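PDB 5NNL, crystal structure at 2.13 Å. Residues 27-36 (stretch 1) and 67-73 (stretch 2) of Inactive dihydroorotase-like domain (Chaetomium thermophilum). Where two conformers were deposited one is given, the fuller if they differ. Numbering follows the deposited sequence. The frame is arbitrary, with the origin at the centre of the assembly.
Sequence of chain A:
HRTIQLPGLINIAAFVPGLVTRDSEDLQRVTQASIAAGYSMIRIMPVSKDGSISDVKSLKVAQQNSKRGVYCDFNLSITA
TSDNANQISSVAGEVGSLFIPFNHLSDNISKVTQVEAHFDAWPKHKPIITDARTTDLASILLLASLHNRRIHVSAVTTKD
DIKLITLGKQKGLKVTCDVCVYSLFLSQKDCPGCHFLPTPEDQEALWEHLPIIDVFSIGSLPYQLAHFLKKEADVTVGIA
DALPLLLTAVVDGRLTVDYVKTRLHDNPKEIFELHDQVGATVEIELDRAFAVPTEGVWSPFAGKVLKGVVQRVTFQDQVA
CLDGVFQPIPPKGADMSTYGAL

Stretch 1 (27-36) LQRVTQASIA
Stretch 2, residues 67-73: KRGVYCD

What backbone framework brings the two stretches together? Residues 27-36 lie within a continuous α-helix, phi/psi near -63/-40, with regular i to i-4 bonds such as Thr31 N to Leu27 O at 3.1 Å. Residues 68-72 form an irregular segment, extended at Val70 (-122/160) and Cys72 (-143/168) but not at Arg68 (-68/1) or Tyr71 (-110/2), and Asp73 is in strand conformation. Both run the same general way: Gln28 CA lies 5.1 Å from Val70 CA, and Thr31 CA lies 5.2 Å from Tyr71 CA. Together they bury 504 Å², both sides summed.

How does the first turn of the helix engage the loop? Leu27 (chi1 t, chi2 p) points sideways, and its CG only just reaches Val70 CG1, at 4.5 Å, beside the m rotamer of that valine. Gln28 also starts sideways, but its t,t chain with chi3 of 108° carries the amide to the loop, where Gln28 NE2 donates to Gly69 O at 2.9 Å and 168°. A long side chain with a terminal donor suits this task. Gln28 NE2 also sits at the edge of the Arg68 guanidinium and 3.6 Å from Arg68 CD, while Gln28 CG packs against the edge of the Tyr71 ring, 3.9 Å from Tyr71 CE2. Gly69 adopts phi/psi of 101/134, where a CB would jam against the carbonyl O of Arg68, so the backbone itself calls for glycine.

Why is Thr31 central? Arg29 points away and Val30 makes no contact, but Thr31 points directly toward the loop. In the p rotamer, Thr31 OG1 donates to Gln28 O, a very short 2.4 Å, and accepts from Tyr71 N at 3.2 Å and 167°. One buried hydroxyl thus ties the helix backbone to the loop backbone. The methyl Thr31 CG2 meets Val70 CG1 at 3.8 Å, and Thr31 CB lies 3.6 Å from Cys72 SG, so the threonine supplies polar and apolar surface together.

What completes the contact farther along the helix? Gln32 (m,t, chi3 21°) brings its CG to 3.3 Å from Tyr71 CD2, an oblique approach to the ring. Tyr71, with chi1 m and chi2 -79°, has the largest area covered by the other stretch. Ser34, rotamer m, returns its OG to Val30 O at 2.8 Å and leaves its CB 4.1 Å from Cys72 SG. Ile35 (chi1 t, chi2 p) closes the buried patch: its CG2 touches Tyr71 CB at 4.1 Å, and its CD1 reaches Cys72 CB at 4.3 Å. Small, p-rotamer Cys72 points toward the helix, whereas Asp73 turns away.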

# COMPACT_ATOMS: atom_id res chain seq x y z
N LEU A 27 -11.56 3.54 -9.08
CA LEU A 27 -11.48 3.76 -7.63
C LEU A 27 -12.57 2.97 -6.91
O LEU A 27 -12.29 2.24 -5.95
CB LEU A 27 -11.59 5.25 -7.30
CG LEU A 27 -11.58 5.59 -5.81
CD1 LEU A 27 -10.39 4.97 -5.09
CD2 LEU A 27 -11.59 7.09 -5.60
N GLN A 28 -13.82 3.09 -7.36
CA GLN A 28 -14.91 2.34 -6.76
C GLN A 28 -14.60 0.85 -6.73
O GLN A 28 -14.69 0.20 -5.68
CB GLN A 28 -16.22 2.57 -7.52
CG GLN A 28 -17.31 1.54 -7.17
CD GLN A 28 -18.67 1.88 -7.76
OE1 GLN A 28 -19.13 1.23 -8.69
NE2 GLN A 28 -19.32 2.90 -7.20
N ARG A 29 -14.25 0.28 -7.88
CA ARG A 29 -14.04 -1.16 -7.95
C ARG A 29 -12.90 -1.60 -7.04
O ARG A 29 -12.97 -2.69 -6.44
CB ARG A 29 -13.77 -1.59 -9.39
CG ARG A 29 -13.46 -3.07 -9.52
CD ARG A 29 -13.97 -3.65 -10.82
NE ARG A 29 -13.33 -4.93 -11.13
CZ ARG A 29 -13.34 -5.51 -12.32
NH1 ARG A 29 -13.95 -4.92 -13.34
NH2 ARG A 29 -12.73 -6.67 -12.50
N VAL A 30 -11.86 -0.78 -6.90
CA VAL A 30 -10.77 -1.13 -6.00
C VAL A 30 -11.27 -1.19 -4.56
O VAL A 30 -10.86 -2.06 -3.78
CB VAL A 30 -9.60 -0.13 -6.15
CG1 VAL A 30 -8.57 -0.30 -5.02
CG2 VAL A 30 -8.94 -0.32 -7.49
N THR A 31 -12.18 -0.28 -4.18
CA THR A 31 -12.74 -0.33 -2.84
C THR A 31 -13.63 -1.56 -2.66
O THR A 31 -13.77 -2.05 -1.53
CB THR A 31 -13.53 0.94 -2.53
OG1 THR A 31 -14.65 1.06 -3.42
CG2 THR A 31 -12.64 2.16 -2.68
N GLN A 32 -14.23 -2.06 -3.74
CA GLN A 32 -15.02 -3.29 -3.65
C GLN A 32 -14.12 -4.48 -3.32
O GLN A 32 -14.36 -5.20 -2.34
CB GLN A 32 -15.75 -3.57 -4.97
CG GLN A 32 -16.79 -2.55 -5.37
CD GLN A 32 -17.42 -2.87 -6.72
OE1 GLN A 32 -17.39 -4.02 -7.17
NE2 GLN A 32 -18.00 -1.86 -7.36
N ALA A 33 -13.10 -4.70 -4.14
CA ALA A 33 -12.18 -5.81 -3.91
C ALA A 33 -11.45 -5.65 -2.58
O ALA A 33 -11.08 -6.65 -1.95
CB ALA A 33 -11.19 -5.92 -5.06
N SER A 34 -11.22 -4.41 -2.15
CA SER A 34 -10.55 -4.19 -0.87
C SER A 34 -11.41 -4.68 0.29
O SER A 34 -10.96 -5.47 1.12
CB SER A 34 -10.20 -2.72 -0.70
OG SER A 34 -9.15 -2.34 -1.57
N ILE A 35 -12.66 -4.21 0.37
CA ILE A 35 -13.52 -4.59 1.49
C ILE A 35 -13.76 -6.10 1.47
O ILE A 35 -13.81 -6.75 2.52
CB ILE A 35 -14.83 -3.79 1.49
CG1 ILE A 35 -15.54 -3.90 2.84
CG2 ILE A 35 -15.78 -4.24 0.36
CD1 ILE A 35 -14.82 -3.21 3.98
N ALA A 36 -13.89 -6.67 0.27
CA ALA A 36 -14.07 -8.11 0.17
C ALA A 36 -12.85 -8.88 0.68
O ALA A 36 -12.98 -10.03 1.11
CB ALA A 36 -14.35 -8.50 -1.29
N LYS A 67 -17.35 10.11 -5.86
CA LYS A 67 -18.70 10.58 -5.54
C LYS A 67 -19.76 9.54 -5.89
O LYS A 67 -20.83 9.53 -5.28
CB LYS A 67 -18.97 11.89 -6.27
CG LYS A 67 -18.09 13.04 -5.80
CD LYS A 67 -18.44 13.49 -4.38
CE LYS A 67 -17.23 13.94 -3.58
NZ LYS A 67 -17.37 15.34 -3.09
N ARG A 68 -19.48 8.67 -6.87
CA ARG A 68 -20.39 7.57 -7.18
C ARG A 68 -20.47 6.52 -6.07
O ARG A 68 -21.19 5.53 -6.24
CB ARG A 68 -19.99 6.88 -8.49
CG ARG A 68 -18.49 6.86 -8.77
CD ARG A 68 -18.01 5.53 -9.33
NE ARG A 68 -18.47 5.24 -10.69
CZ ARG A 68 -18.11 5.92 -11.77
NH1 ARG A 68 -17.30 6.97 -11.68
NH2 ARG A 68 -18.58 5.56 -12.96
N GLY A 69 -19.75 6.71 -4.96
CA GLY A 69 -19.85 5.80 -3.83
C GLY A 69 -18.71 4.80 -3.74
O GLY A 69 -18.34 4.18 -4.75
N VAL A 70 -18.15 4.64 -2.55
CA VAL A 70 -17.08 3.68 -2.31
C VAL A 70 -17.53 2.70 -1.22
O VAL A 70 -18.44 2.98 -0.44
CB VAL A 70 -15.76 4.36 -1.91
CG1 VAL A 70 -15.11 4.98 -3.13
CG2 VAL A 70 -15.98 5.40 -0.83
N TYR A 71 -16.86 1.56 -1.19
CA TYR A 71 -17.25 0.46 -0.32
C TYR A 71 -16.27 0.22 0.82
O TYR A 71 -16.46 -0.72 1.60
CB TYR A 71 -17.42 -0.82 -1.15
CG TYR A 71 -18.56 -0.68 -2.13
CD1 TYR A 71 -19.88 -0.84 -1.71
CD2 TYR A 71 -18.33 -0.36 -3.45
CE1 TYR A 71 -20.93 -0.71 -2.60
CE2 TYR A 71 -19.37 -0.22 -4.35
CZ TYR A 71 -20.67 -0.39 -3.91
OH TYR A 71 -21.72 -0.26 -4.79
N CYS A 72 -15.23 1.04 0.93
CA CYS A 72 -14.40 1.12 2.12
C CYS A 72 -14.02 2.58 2.30
O CYS A 72 -14.25 3.41 1.42
CB CYS A 72 -13.16 0.21 2.02
SG CYS A 72 -11.97 0.68 0.75
N ASP A 73 -13.46 2.91 3.47
CA ASP A 73 -12.95 4.25 3.68
C ASP A 73 -11.58 4.39 3.01
O ASP A 73 -10.88 3.41 2.75
CB ASP A 73 -12.84 4.57 5.17
CG ASP A 73 -14.20 4.60 5.85
OD1 ASP A 73 -15.21 4.75 5.14
OD2 ASP A 73 -14.24 4.48 7.09